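Long-range contacts in putative cell adhesion protein (Parabacteroides distasonis, PDB 3LIU), which probably serves as a fimbrillin of the FimA/Mfa1 family, a building block of the adhesive pili found on bacteria of the human gut: residues E218-I223 with Q355-Y360; T126-V131 with V172-S177; T112-S117 with Y283-T288. All coordinates share one frame; numbering follows the deposited sequence.

Interaction 1. Residues E218-I223 with Q355-Y360; sequences EEWGTI and QRNYKY
Arg356 starts with CG in the crowded position between the backbone N and the carbonyl carbon (chi1 70°) and bends again at chi3, which brings NH1 to the carbonyl of Gly221 and sets one guanidinium face against Ile223 CD1. Trp220 has its indole swung roughly anti to its own backbone N (chi1 -150°), so that the pyrrole N-H reaches the main chain of Arg356. Two hydrogen bonds result, running in opposite directions. Trp220 NE1 donates to Arg356 O at 2.9 Å, a bent bond whose donor stands above the carbonyl plane. Arg356 NH1 donates to Gly221 O at 2.8 Å, straighter (159°), within the guanidinium plane and on a lone pair of the carbonyl. Gly221 closes a type II beta turn that begins at Glu218, and the turn presents Trp220 to the start of strand 358-366 in the middle of this elongated, beta-rich fimbrillin. The indole is sandwiched near its rim: Asn357 ND2 lies over one face, 3.4 Å from Trp220 CH2, while the Tyr358 hydroxyl end lies over the opposite face. The Tyr358 ring and the six-membered ring of Trp220 form an oblique pair. Asn357 OD1 is held by Arg173, which fixes the amide that meets the indole. Ile223 CD1 approaches Arg356 NE to 3.7 Å. The guanidinium also reaches strand 172-185, where NH2 forms a hydrogen bond with Val172 O.

Interaction 2. Residues T126-V131 with V172-S177; sequences TMSSKV and VRDVAS
Main-chain hydrogen bonds carry the pairing. Ser128 and Val172 form an antiparallel hydrogen-bonded pair: Ser128 N donates to Val172 O at 3.0 Å, and Val172 N returns a nearly straight bond (172°) to Ser128 O at 2.8 Å. Two residues along, beyond the Met127-Arg173 pair, Asp174 N reaches Thr126 O at 2.8 Å, in the carbonyl plane. Between these bonds sits that non-hydrogen-bonded pair of selenomethionine Met127 and Arg173, their CA atoms only 4.0 Å apart. Apolar contact follows from this closeness: both side chains set CG anti to the carbonyl carbon and run side by side, with Met127 CG 3.9 Å from Arg173 CG. Around the Asp174 carboxylate, the Thr126 methyl CG2 packs against OD2 at 3.6 Å, while Thr126 OG1 is hydrogen-bonded to Glu119. Ser128 OG lies 3.1 Å from Asp174 OD1. The serine hydroxyl is hydrogen-bonded to Val214 O, and the salt bridge from Arg356 to the carboxylate would be expected to favour its ionised form. Besides Asn357, Arg173 has a salt-bridge partner in Asp40. In the fold, strand 127-136 lies between strands 82-90 and 172-185, antiparallel to both, while the latter continues alongside strands 282-284 and 358-366.

Interaction 3. Residues T112-S117 with Y283-T288; sequences TTINLS and YVYENT
The Tyr285 ring has Leu116 over one face and the backbone around Asn115 at its edge. Leu116 CD1 sits 4.0 Å from the ring centroid and only 3° off the normal, a CH-pi contact centred on the face. The carbonyl carbon of Asn115 lies near the ring plane, and the main chain passes close beside the phenol end, with Leu116 N 3.3 Å from Tyr285 CE2. Ile114 meets that end by its longer branch: CG1, in the crowded position between the backbone N and the carbonyl carbon (chi1 55°), comes within 3.6 Å of Tyr285 CZ. Leu116, with CG anti to its backbone N (chi1 -174°), also places CD1 3.6 Å from Tyr283 O, so its tip lies against the backbone of strand 282-284 as well as the ring. The aromatic side chain thus reaches from segment 283-288 to strand 113-115 and the 3-10 segment that begins at Leu116, near strand 172-185, where Val175 also touches Tyr285. The hydroxyl stands 3.1 Å from Asn115 O. The chemistry implies a buried, mixed setting: aliphatic groups over one face and at the phenol end, main-chain atoms beside CE2, and the hydroxyl hydrogen-bonded to Glu119.

In the fold
All three contacts lie near the middle of the chain and converge on strand 172-185. Interactions 2 and 3 are buried, whereas interaction 1 is partly buried, with its tryptophan partly exposed. Their chemistry differs accordingly: interaction 2 is backbone pairing between neighbouring strands, interaction 1 attaches a loop by side-chain-to-carbonyl bonds, and interaction 3 relies on apolar packing around an aromatic ring. Strand 172-185 joins them directly, since Asn357 N bonds to Val175 O and Ala176 N to Val284 O. Asp174 is shared further, its OD2 packing against Ile114 CD1 of interaction 3. Glu286 joins segment 283-288 to both segments of interaction 1, accepting from Ile223 N and Arg356 N.

Interaction 1. Residues E218-I223 with Q355-Y360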
loop_
_atom_site.group_PDB
_atom_site.type_symbol
_atom_site.label_atom_id
_atom_site.label_comp_id
_atom_site.label_asym_id
_atom_site.label_seq_id
_atom_site.Cartn_x
_atom_site.Cartn_y
_atom_site.Cartn_z
ATOM N N GLU A 218 12.194 11.716 1.609
ATOM C CA GLU A 218 12.594 11.547 0.239
ATOM C C GLU A 218 11.412 11.079 -0.622
ATOM O O GLU A 218 10.392 10.540 -0.145
ATOM C CB GLU A 218 13.781 10.573 0.127
ATOM C CG GLU A 218 15.009 10.895 1.021
ATOM C CD GLU A 218 15.571 12.294 0.794
ATOM O OE1 GLU A 218 15.543 12.758 -0.368
ATOM O OE2 GLU A 218 16.050 12.926 1.774
ATOM N N GLU A 219 11.554 11.306 -1.917
ATOM C CA GLU A 219 10.574 10.842 -2.901
ATOM C C GLU A 219 10.500 9.340 -2.862
ATOM O O GLU A 219 11.521 8.678 -2.977
ATOM C CB GLU A 219 11.039 11.267 -4.299
ATOM C CG GLU A 219 10.105 10.868 -5.398
ATOM C CD GLU A 219 9.042 11.862 -5.573
ATOM O OE1 GLU A 219 8.736 12.561 -4.601
ATOM O OE2 GLU A 219 8.563 11.984 -6.694
ATOM N N TRP A 220 9.302 8.785 -2.712
ATOM C CA TRP A 220 9.121 7.329 -2.715
ATOM C C TRP A 220 9.926 6.646 -1.597
ATOM O O TRP A 220 10.362 5.514 -1.731
ATOM C CB TRP A 220 9.511 6.755 -4.089
ATOM C CG TRP A 220 8.749 5.498 -4.505
ATOM C CD1 TRP A 220 8.444 4.415 -3.727
ATOM C CD2 TRP A 220 8.261 5.187 -5.815
ATOM N NE1 TRP A 220 7.761 3.466 -4.458
ATOM C CE2 TRP A 220 7.656 3.906 -5.750
ATOM C CE3 TRP A 220 8.261 5.870 -7.031
ATOM C CZ2 TRP A 220 7.078 3.293 -6.866
ATOM C CZ3 TRP A 220 7.694 5.248 -8.148
ATOM C CH2 TRP A 220 7.109 3.979 -8.048
ATOM N N GLY A 221 10.098 7.331 -0.472
ATOM C CA GLY A 221 10.812 6.771 0.657
ATOM C C GLY A 221 9.890 5.920 1.527
ATOM O O GLY A 221 8.666 5.980 1.434
ATOM N N THR A 222 10.503 5.125 2.383
ATOM C CA THR A 222 9.766 4.234 3.263
ATOM C C THR A 222 8.886 5.024 4.228
ATOM O O THR A 222 9.279 6.091 4.732
ATOM C CB THR A 222 10.714 3.244 3.999
ATOM O OG1 THR A 222 9.922 2.350 4.784
ATOM C CG2 THR A 222 11.692 3.954 4.917
ATOM N N ILE A 223 7.663 4.522 4.405
ATOM C CA ILE A 223 6.664 5.088 5.285
ATOM C C ILE A 223 6.109 4.002 6.216
ATOM O O ILE A 223 5.109 4.198 6.900
ATOM C CB ILE A 223 5.482 5.725 4.491
ATOM C CG1 ILE A 223 4.929 4.741 3.472
ATOM C CG2 ILE A 223 5.931 7.080 3.865
ATOM C CD1 ILE A 223 3.695 5.223 2.652
ATOM N N GLN A 355 6.175 -2.857 -0.639
ATOM C CA GLN A 355 6.595 -1.476 -0.622
ATOM C C GLN A 355 5.579 -0.663 -1.406
ATOM O O GLN A 355 4.896 -1.189 -2.286
ATOM C CB GLN A 355 7.981 -1.315 -1.209
ATOM C CG GLN A 355 9.035 -2.114 -0.499
ATOM C CD GLN A 355 10.423 -1.908 -1.136
ATOM O OE1 GLN A 355 10.716 -0.841 -1.621
ATOM N NE2 GLN A 355 11.252 -2.935 -1.137
ATOM N N ARG A 356 5.527 0.622 -1.083
ATOM C CA ARG A 356 4.473 1.521 -1.559
ATOM C C ARG A 356 4.528 1.737 -3.089
ATOM O O ARG A 356 5.595 1.744 -3.691
ATOM C CB ARG A 356 4.613 2.867 -0.854
ATOM C CG ARG A 356 5.881 3.650 -1.324
ATOM C CD ARG A 356 6.245 4.830 -0.424
ATOM N NE ARG A 356 5.336 5.918 -0.626
ATOM C CZ ARG A 356 5.591 7.206 -0.346
ATOM N NH1 ARG A 356 6.728 7.595 0.201
ATOM N NH2 ARG A 356 4.656 8.121 -0.616
ATOM N N ASN A 357 3.351 1.927 -3.669
ATOM C CA ASN A 357 3.186 2.398 -5.042
ATOM C C ASN A 357 3.725 1.427 -6.104
ATOM O O ASN A 357 4.191 1.850 -7.155
ATOM C CB ASN A 357 3.814 3.783 -5.211
ATOM C CG ASN A 357 3.188 4.557 -6.371
ATOM O OD1 ASN A 357 1.974 4.578 -6.533
ATOM N ND2 ASN A 357 4.011 5.185 -7.164
ATOM N N TYR A 358 3.683 0.137 -5.777
ATOM C CA TYR A 358 3.962 -0.951 -6.699
ATOM C C TYR A 358 2.763 -1.839 -6.797
ATOM O O TYR A 358 1.993 -1.964 -5.860
ATOM C CB TYR A 358 5.134 -1.820 -6.217
ATOM C CG TYR A 358 6.486 -1.148 -6.275
ATOM C CD1 TYR A 358 7.140 -0.949 -7.489
ATOM C CD2 TYR A 358 7.097 -0.692 -5.123
ATOM C CE1 TYR A 358 8.397 -0.341 -7.529
ATOM C CE2 TYR A 358 8.318 -0.051 -5.157
ATOM C CZ TYR A 358 8.976 0.098 -6.359
ATOM O OH TYR A 358 10.195 0.709 -6.367
ATOM N N LYS A 359 2.614 -2.466 -7.956
ATOM C CA LYS A 359 1.607 -3.460 -8.185
ATOM C C LYS A 359 2.329 -4.795 -8.165
ATOM O O LYS A 359 3.366 -4.957 -8.818
ATOM C CB LYS A 359 0.968 -3.286 -9.536
ATOM C CG LYS A 359 0.081 -2.102 -9.657
ATOM C CD LYS A 359 -0.938 -2.369 -10.736
ATOM C CE LYS A 359 -1.937 -1.283 -10.790
ATOM N NZ LYS A 359 -3.176 -1.686 -11.508
ATOM N N TYR A 360 1.781 -5.721 -7.389
ATOM C CA TYR A 360 2.274 -7.072 -7.249
ATOM C C TYR A 360 1.312 -7.995 -7.993
ATOM O O TYR A 360 0.086 -8.003 -7.718
ATOM C CB TYR A 360 2.340 -7.446 -5.769
ATOM C CG TYR A 360 3.394 -6.720 -5.029
ATOM C CD1 TYR A 360 3.205 -5.404 -4.629
ATOM C CD2 TYR A 360 4.596 -7.335 -4.701
ATOM C CE1 TYR A 360 4.196 -4.720 -3.930
ATOM C CE2 TYR A 360 5.582 -6.658 -4.010
ATOM C CZ TYR A 360 5.402 -5.355 -3.651
ATOM O OH TYR A 360 6.407 -4.693 -2.973
#

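Interaction 2. Residues T126-V131 with V172-S177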
loop_
_atom_site.group_PDB
_atom_site.type_symbol
_atom_site.label_atom_id
_atom_site.label_comp_id
_atom_site.label_asym_id
_atom_site.label_seq_id
_atom_site.Cartn_x
_atom_site.Cartn_y
_atom_site.Cartn_z
ATOM N N THR A 126 -4.546 7.576 -0.352
ATOM C CA THR A 126 -3.665 8.571 0.214
ATOM C C THR A 126 -2.348 8.579 -0.567
ATOM O O THR A 126 -1.758 7.528 -0.804
ATOM C CB THR A 126 -3.344 8.313 1.694
ATOM O OG1 THR A 126 -4.548 7.978 2.414
ATOM C CG2 THR A 126 -2.693 9.590 2.301
HETATM N N MSE A 127 -1.878 9.756 -0.952
HETATM C CA MSE A 127 -0.579 9.903 -1.647
HETATM C C MSE A 127 0.187 11.067 -1.018
HETATM O O MSE A 127 -0.431 11.983 -0.479
HETATM C CB MSE A 127 -0.800 10.265 -3.135
HETATM C CG MSE A 127 -1.681 9.344 -3.893
HETATM SE SE MSE A 127 -2.532 10.292 -5.346
HETATM C CE MSE A 127 -3.735 8.845 -5.926
ATOM N N SER A 128 1.504 11.069 -1.139
ATOM C CA SER A 128 2.305 12.185 -0.654
ATOM C C SER A 128 3.452 12.534 -1.565
ATOM O O SER A 128 3.937 11.704 -2.288
ATOM C CB SER A 128 2.910 11.884 0.708
ATOM O OG SER A 128 3.526 10.611 0.715
ATOM N N SER A 129 3.876 13.787 -1.473
ATOM C CA SER A 129 5.103 14.280 -2.075
ATOM C C SER A 129 6.264 14.057 -1.138
ATOM O O SER A 129 6.081 13.660 -0.001
ATOM C CB SER A 129 4.964 15.776 -2.334
ATOM O OG SER A 129 5.094 16.546 -1.135
ATOM N N LYS A 130 7.461 14.331 -1.623
ATOM C CA LYS A 130 8.634 14.412 -0.747
ATOM C C LYS A 130 8.589 15.721 -0.023
ATOM O O LYS A 130 7.735 16.567 -0.327
ATOM C CB LYS A 130 9.905 14.331 -1.563
ATOM C CG LYS A 130 10.261 15.593 -2.384
ATOM C CD LYS A 130 11.647 15.422 -3.034
ATOM C CE LYS A 130 11.915 16.379 -4.203
ATOM N NZ LYS A 130 13.397 16.389 -4.435
ATOM N N VAL A 131 9.531 15.933 0.894
ATOM C CA VAL A 131 9.638 17.218 1.553
ATOM C C VAL A 131 10.410 18.192 0.663
ATOM O O VAL A 131 11.513 17.878 0.257
ATOM C CB VAL A 131 10.325 17.101 2.945
ATOM C CG1 VAL A 131 10.518 18.465 3.572
ATOM C CG2 VAL A 131 9.492 16.217 3.890
ATOM N N VAL A 172 3.326 10.281 -4.642
ATOM C CA VAL A 172 3.482 8.846 -4.636
ATOM C C VAL A 172 2.493 8.211 -3.687
ATOM O O VAL A 172 2.383 8.625 -2.543
ATOM C CB VAL A 172 4.911 8.425 -4.254
ATOM C CG1 VAL A 172 5.028 6.871 -4.269
ATOM C CG2 VAL A 172 5.897 9.058 -5.201
ATOM N N ARG A 173 1.785 7.194 -4.162
ATOM C CA ARG A 173 0.770 6.530 -3.336
ATOM C C ARG A 173 1.383 5.968 -2.061
ATOM O O ARG A 173 2.534 5.578 -2.045
ATOM C CB ARG A 173 0.077 5.405 -4.088
ATOM C CG ARG A 173 -0.759 5.836 -5.280
ATOM C CD ARG A 173 -1.406 4.608 -5.939
ATOM N NE ARG A 173 -2.091 4.903 -7.207
ATOM C CZ ARG A 173 -1.496 5.081 -8.396
ATOM N NH1 ARG A 173 -0.197 5.038 -8.514
ATOM N NH2 ARG A 173 -2.217 5.321 -9.491
ATOM N N ASP A 174 0.578 5.922 -1.007
ATOM C CA ASP A 174 0.986 5.391 0.269
ATOM C C ASP A 174 0.579 3.894 0.393
ATOM O O ASP A 174 0.873 3.268 1.396
ATOM C CB ASP A 174 0.356 6.217 1.411
ATOM C CG ASP A 174 1.066 7.571 1.670
ATOM O OD1 ASP A 174 1.997 7.974 0.942
ATOM O OD2 ASP A 174 0.681 8.246 2.662
ATOM N N VAL A 175 -0.101 3.321 -0.612
ATOM C CA VAL A 175 -0.506 1.933 -0.581
ATOM C C VAL A 175 0.229 1.157 -1.709
ATOM O O VAL A 175 0.764 1.766 -2.641
ATOM C CB VAL A 175 -2.052 1.734 -0.739
ATOM C CG1 VAL A 175 -2.823 2.218 0.494
ATOM C CG2 VAL A 175 -2.556 2.424 -1.993
ATOM N N ALA A 176 0.212 -0.170 -1.601
ATOM C CA ALA A 176 0.634 -1.126 -2.651
ATOM C C ALA A 176 -0.600 -1.872 -3.103
ATOM O O ALA A 176 -1.599 -1.934 -2.360
ATOM C CB ALA A 176 1.707 -2.149 -2.115
ATOM N N SER A 177 -0.530 -2.457 -4.313
ATOM C CA SER A 177 -1.634 -3.213 -4.874
ATOM C C SER A 177 -1.202 -4.651 -4.993
ATOM O O SER A 177 -0.112 -4.905 -5.511
ATOM C CB SER A 177 -1.964 -2.692 -6.263
ATOM O OG SER A 177 -2.819 -3.607 -6.949
#

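Interaction 3. Residues T112-S117 with Y283-T288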
loop_
_atom_site.group_PDB
_atom_site.type_symbol
_atom_site.label_atom_id
_atom_site.label_comp_id
_atom_site.label_asym_id
_atom_site.label_seq_id
_atom_site.Cartn_x
_atom_site.Cartn_y
_atom_site.Cartn_z
ATOM N N THR A 112 2.526 11.310 10.891
ATOM C CA THR A 112 1.122 11.109 11.146
ATOM C C THR A 112 0.632 9.731 10.667
ATOM O O THR A 112 0.935 9.307 9.567
ATOM C CB THR A 112 0.257 12.210 10.498
ATOM O OG1 THR A 112 0.646 13.464 11.027
ATOM C CG2 THR A 112 -1.197 12.004 10.818
ATOM N N THR A 113 -0.087 9.019 11.531
ATOM C CA THR A 113 -0.493 7.653 11.228
ATOM C C THR A 113 -1.761 7.658 10.373
ATOM O O THR A 113 -2.750 8.267 10.757
ATOM C CB THR A 113 -0.722 6.841 12.495
ATOM O OG1 THR A 113 0.526 6.742 13.202
ATOM C CG2 THR A 113 -1.220 5.413 12.125
ATOM N N ILE A 114 -1.743 6.972 9.230
ATOM C CA ILE A 114 -2.989 6.800 8.434
ATOM C C ILE A 114 -3.497 5.349 8.629
ATOM O O ILE A 114 -2.714 4.463 9.030
ATOM C CB ILE A 114 -2.796 7.182 6.911
ATOM C CG1 ILE A 114 -1.631 6.402 6.298
ATOM C CG2 ILE A 114 -2.737 8.742 6.775
ATOM C CD1 ILE A 114 -1.293 6.653 4.724
ATOM N N ASN A 115 -4.788 5.119 8.359
ATOM C CA ASN A 115 -5.468 3.852 8.647
ATOM C C ASN A 115 -6.014 3.216 7.380
ATOM O O ASN A 115 -6.656 3.872 6.556
ATOM C CB ASN A 115 -6.590 4.074 9.642
ATOM C CG ASN A 115 -6.104 4.728 10.900
ATOM O OD1 ASN A 115 -5.399 4.097 11.714
ATOM N ND2 ASN A 115 -6.434 6.011 11.062
ATOM N N LEU A 116 -5.711 1.941 7.217
ATOM C CA LEU A 116 -5.935 1.220 5.949
ATOM C C LEU A 116 -7.397 1.162 5.580
ATOM O O LEU A 116 -7.728 1.276 4.421
ATOM C CB LEU A 116 -5.328 -0.197 5.998
ATOM C CG LEU A 116 -5.391 -0.977 4.675
ATOM C CD1 LEU A 116 -4.684 -0.200 3.513
ATOM C CD2 LEU A 116 -4.727 -2.399 4.807
ATOM N N SER A 117 -8.268 1.062 6.584
ATOM C CA SER A 117 -9.676 0.974 6.348
ATOM C C SER A 117 -10.263 2.237 5.691
ATOM O O SER A 117 -11.377 2.156 5.160
ATOM C CB SER A 117 -10.427 0.630 7.676
ATOM O OG SER A 117 -10.253 1.683 8.610
ATOM N N TYR A 283 -5.463 -3.535 -1.590
ATOM C CA TYR A 283 -4.632 -2.443 -1.184
ATOM C C TYR A 283 -4.165 -2.631 0.252
ATOM O O TYR A 283 -4.965 -2.916 1.158
ATOM C CB TYR A 283 -5.381 -1.104 -1.296
ATOM C CG TYR A 283 -5.945 -0.766 -2.642
ATOM C CD1 TYR A 283 -5.220 -1.034 -3.821
ATOM C CD2 TYR A 283 -7.196 -0.170 -2.763
ATOM C CE1 TYR A 283 -5.755 -0.755 -5.075
ATOM C CE2 TYR A 283 -7.712 0.153 -4.006
ATOM C CZ TYR A 283 -6.985 -0.128 -5.152
ATOM O OH TYR A 283 -7.504 0.164 -6.394
ATOM N N VAL A 284 -2.863 -2.421 0.454
ATOM C CA VAL A 284 -2.240 -2.682 1.743
ATOM C C VAL A 284 -1.197 -1.596 1.942
ATOM O O VAL A 284 -0.787 -0.937 0.964
ATOM C CB VAL A 284 -1.554 -4.113 1.803
ATOM C CG1 VAL A 284 -2.551 -5.222 1.647
ATOM C CG2 VAL A 284 -0.465 -4.254 0.748
ATOM N N TYR A 285 -0.755 -1.404 3.180
ATOM C CA TYR A 285 0.371 -0.500 3.447
ATOM C C TYR A 285 1.685 -1.307 3.395
ATOM O O TYR A 285 1.686 -2.559 3.293
ATOM C CB TYR A 285 0.219 0.231 4.802
ATOM C CG TYR A 285 -0.899 1.273 4.907
ATOM C CD1 TYR A 285 -1.190 2.136 3.859
ATOM C CD2 TYR A 285 -1.625 1.422 6.085
ATOM C CE1 TYR A 285 -2.170 3.088 3.955
ATOM C CE2 TYR A 285 -2.634 2.414 6.195
ATOM C CZ TYR A 285 -2.898 3.215 5.138
ATOM O OH TYR A 285 -3.890 4.161 5.162
ATOM N N GLU A 286 2.799 -0.596 3.530
ATOM C CA GLU A 286 4.101 -1.254 3.508
ATOM C C GLU A 286 4.243 -2.227 4.652
ATOM O O GLU A 286 3.778 -1.989 5.772
ATOM C CB GLU A 286 5.263 -0.253 3.570
ATOM C CG GLU A 286 5.314 0.718 2.396
ATOM C CD GLU A 286 6.658 1.424 2.249
ATOM O OE1 GLU A 286 7.222 1.844 3.286
ATOM O OE2 GLU A 286 7.102 1.620 1.081
ATOM N N ASN A 287 4.868 -3.344 4.330
ATOM C CA ASN A 287 5.319 -4.318 5.286
ATOM C C ASN A 287 6.547 -5.064 4.729
ATOM O O ASN A 287 6.441 -5.847 3.771
ATOM C CB ASN A 287 4.217 -5.309 5.606
ATOM C CG ASN A 287 4.632 -6.299 6.694
ATOM O OD1 ASN A 287 5.732 -6.198 7.217
ATOM N ND2 ASN A 287 3.777 -7.282 6.992
ATOM N N THR A 288 7.698 -4.740 5.272
ATOM C CA THR A 288 8.947 -5.424 4.959
ATOM C C THR A 288 9.478 -6.113 6.175
ATOM O O THR A 288 10.245 -7.058 6.063
ATOM C CB THR A 288 10.033 -4.461 4.417
ATOM O OG1 THR A 288 10.453 -3.568 5.452
ATOM C CG2 THR A 288 9.461 -3.667 3.234
#